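Local coordinates for protein separin (Saccharomyces cerevisiae, PDB 5U1T) that cleaves the cohesin subunit Scc1 at the onset of anaphase as a caspase-like cysteine protease, after being held inactive by securin, at residues A[1539-1544]-A[1568-1574]. Coordinates in Å, arbitrary orientation, origin at the centre of the assembly. Numbering follows the deposited sequence.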
loop_
_atom_site.group_PDB
_atom_site.type_symbol
_atom_site.label_atom_id
_atom_site.label_comp_id
_atom_site.label_asym_id
_atom_site.label_seq_id
_atom_site.Cartn_x
_atom_site.Cartn_y
_atom_site.Cartn_z
ATOM N N LYS A 1539 31.292 -46.408 20.414
ATOM C CA LYS A 1539 31.131 -47.832 20.714
ATOM C C LYS A 1539 30.050 -48.387 19.781
ATOM O O LYS A 1539 30.270 -49.378 19.090
ATOM C CB LYS A 1539 30.744 -48.078 22.184
ATOM C CG LYS A 1539 31.891 -48.151 23.196
ATOM C CD LYS A 1539 31.447 -48.918 24.460
ATOM C CE LYS A 1539 32.610 -49.270 25.406
ATOM N NZ LYS A 1539 33.236 -48.059 26.034
ATOM N N PHE A 1540 28.902 -47.714 19.742
ATOM C CA PHE A 1540 27.779 -48.145 18.920
ATOM C C PHE A 1540 28.132 -48.161 17.435
ATOM O O PHE A 1540 27.834 -49.120 16.732
ATOM C CB PHE A 1540 26.553 -47.243 19.178
ATOM C CG PHE A 1540 25.428 -47.441 18.195
ATOM C CD1 PHE A 1540 24.530 -48.481 18.351
ATOM C CD2 PHE A 1540 25.274 -46.590 17.114
ATOM C CE1 PHE A 1540 23.504 -48.670 17.442
ATOM C CE2 PHE A 1540 24.255 -46.772 16.205
ATOM C CZ PHE A 1540 23.370 -47.807 16.366
ATOM N N SER A 1541 28.755 -47.097 16.956
ATOM C CA SER A 1541 29.145 -47.019 15.551
ATOM C C SER A 1541 30.086 -48.150 15.150
ATOM O O SER A 1541 29.873 -48.808 14.129
ATOM C CB SER A 1541 29.807 -45.678 15.253
ATOM O OG SER A 1541 28.917 -44.621 15.535
ATOM N N GLU A 1542 31.125 -48.355 15.957
ATOM C CA GLU A 1542 32.096 -49.425 15.746
ATOM C C GLU A 1542 31.356 -50.749 15.598
ATOM O O GLU A 1542 31.590 -51.508 14.657
ATOM C CB GLU A 1542 33.093 -49.478 16.914
ATOM C CG GLU A 1542 34.352 -50.321 16.700
ATOM C CD GLU A 1542 34.943 -50.810 18.024
ATOM O OE1 GLU A 1542 34.517 -50.295 19.085
ATOM O OE2 GLU A 1542 35.810 -51.721 18.010
ATOM N N GLU A 1543 30.427 -50.994 16.513
ATOM C CA GLU A 1543 29.655 -52.223 16.507
ATOM C C GLU A 1543 28.733 -52.330 15.294
ATOM O O GLU A 1543 28.551 -53.413 14.730
ATOM C CB GLU A 1543 28.846 -52.322 17.799
ATOM C CG GLU A 1543 28.075 -53.615 17.942
ATOM C CD GLU A 1543 28.966 -54.843 18.074
ATOM O OE1 GLU A 1543 30.194 -54.691 18.277
ATOM O OE2 GLU A 1543 28.424 -55.974 17.990
ATOM N N LEU A 1544 28.166 -51.199 14.898
ATOM C CA LEU A 1544 27.246 -51.132 13.772
ATOM C C LEU A 1544 27.932 -51.550 12.475
ATOM O O LEU A 1544 27.417 -52.381 11.720
ATOM C CB LEU A 1544 26.683 -49.712 13.660
ATOM C CG LEU A 1544 25.446 -49.406 12.814
ATOM C CD1 LEU A 1544 25.827 -49.024 11.409
ATOM C CD2 LEU A 1544 24.492 -50.579 12.809
ATOM N N VAL A 1568 21.469 -52.553 13.805
ATOM C CA VAL A 1568 21.280 -51.481 14.761
ATOM C C VAL A 1568 20.741 -52.008 16.094
ATOM O O VAL A 1568 21.288 -51.693 17.150
ATOM C CB VAL A 1568 20.338 -50.396 14.202
ATOM C CG1 VAL A 1568 19.817 -49.510 15.322
ATOM C CG2 VAL A 1568 21.067 -49.562 13.155
ATOM N N SER A 1569 19.689 -52.819 16.054
ATOM C CA SER A 1569 19.072 -53.294 17.293
ATOM C C SER A 1569 19.979 -54.224 18.102
ATOM O O SER A 1569 19.860 -54.317 19.327
ATOM C CB SER A 1569 17.750 -54.001 16.995
ATOM O OG SER A 1569 17.958 -55.126 16.165
ATOM N N LYS A 1570 20.886 -54.908 17.417
ATOM C CA LYS A 1570 21.861 -55.743 18.099
ATOM C C LYS A 1570 22.999 -54.876 18.662
ATOM O O LYS A 1570 23.720 -55.310 19.547
ATOM C CB LYS A 1570 22.404 -56.826 17.151
ATOM C CG LYS A 1570 22.576 -58.230 17.780
ATOM C CD LYS A 1570 21.299 -58.734 18.488
ATOM C CE LYS A 1570 21.375 -60.232 18.848
ATOM N NZ LYS A 1570 22.716 -60.614 19.408
ATOM N N SER A 1571 23.144 -53.646 18.175
ATOM C CA SER A 1571 24.263 -52.790 18.585
ATOM C C SER A 1571 23.932 -51.768 19.669
ATOM O O SER A 1571 24.834 -51.122 20.198
ATOM C CB SER A 1571 24.830 -52.030 17.379
ATOM O OG SER A 1571 25.372 -52.910 16.415
ATOM N N ARG A 1572 22.649 -51.590 19.981
ATOM C CA ARG A 1572 22.265 -50.632 21.011
ATOM C C ARG A 1572 22.943 -50.965 22.349
ATOM O O ARG A 1572 23.501 -50.083 23.014
ATOM C CB ARG A 1572 20.736 -50.587 21.173
ATOM C CG ARG A 1572 19.991 -50.160 19.912
ATOM C CD ARG A 1572 18.534 -49.820 20.174
ATOM N NE ARG A 1572 18.192 -48.556 19.526
ATOM C CZ ARG A 1572 17.538 -48.450 18.374
ATOM N NH1 ARG A 1572 17.117 -49.536 17.737
ATOM N NH2 ARG A 1572 17.302 -47.259 17.869
ATOM N N GLY A 1573 22.924 -52.249 22.711
ATOM C CA GLY A 1573 23.412 -52.700 23.999
ATOM C C GLY A 1573 24.847 -52.358 24.384
ATOM O O GLY A 1573 25.169 -52.380 25.574
ATOM N N VAL A 1574 25.713 -52.045 23.416
ATOM C CA VAL A 1574 27.106 -51.748 23.745
ATOM C C VAL A 1574 27.244 -50.434 24.510
ATOM O O VAL A 1574 28.235 -50.224 25.204
ATOM C CB VAL A 1574 28.005 -51.693 22.487
ATOM C CG1 VAL A 1574 28.040 -53.043 21.805
ATOM C CG2 VAL A 1574 27.536 -50.615 21.530
#
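Two helices of the caspase-like protease domain meet here: 1539-1544 is a regular piece of helix 1534-1548, while 1568-1574 comes from the C-terminal part of the helix that starts at 1564, and its backbone keeps helical angles through V1574. The backbones come closest at E1543 and S1571, whose CA atoms lie 5.8 Å apart; S1571 points its short side chain toward the other helix at this closest approach, in keeping with the close spacing. Both helices belong to the connection between strand 1524-1528 and its antiparallel neighbour 1585-1589 at the edge of the central sheet, so the contact packs one helix of that excursion against the other.

F1540 fills the middle. Its ring presents its edge to the backbone of 1568-1574, with CD1 3.2 Å from O of S1571 and CE1 3.8 Å from O of V1568; P1585 and C1575 also touch this side chain. On the sheet side, CD2 of L1544 meets CG2 of V1568 at 3.6 Å, and V1568 reaches on to I1587 of strand 1585-1589, giving a small apolar core continuous with the sheet. Toward the surface V1574 takes over: its CG2 lies 3.6 Å from CA of F1540 and its CG1 3.9 Å from CG of E1543, while the aliphatic part of K1539 runs past its carbonyl. Neither hydrogen bond nor salt bridge joins the segments; they meet by apolar packing and that ring edge on carbonyls. The S1571 hydroxyl turns back to O of A1567, and this same OG rests 3.2 Å from CG of E1543.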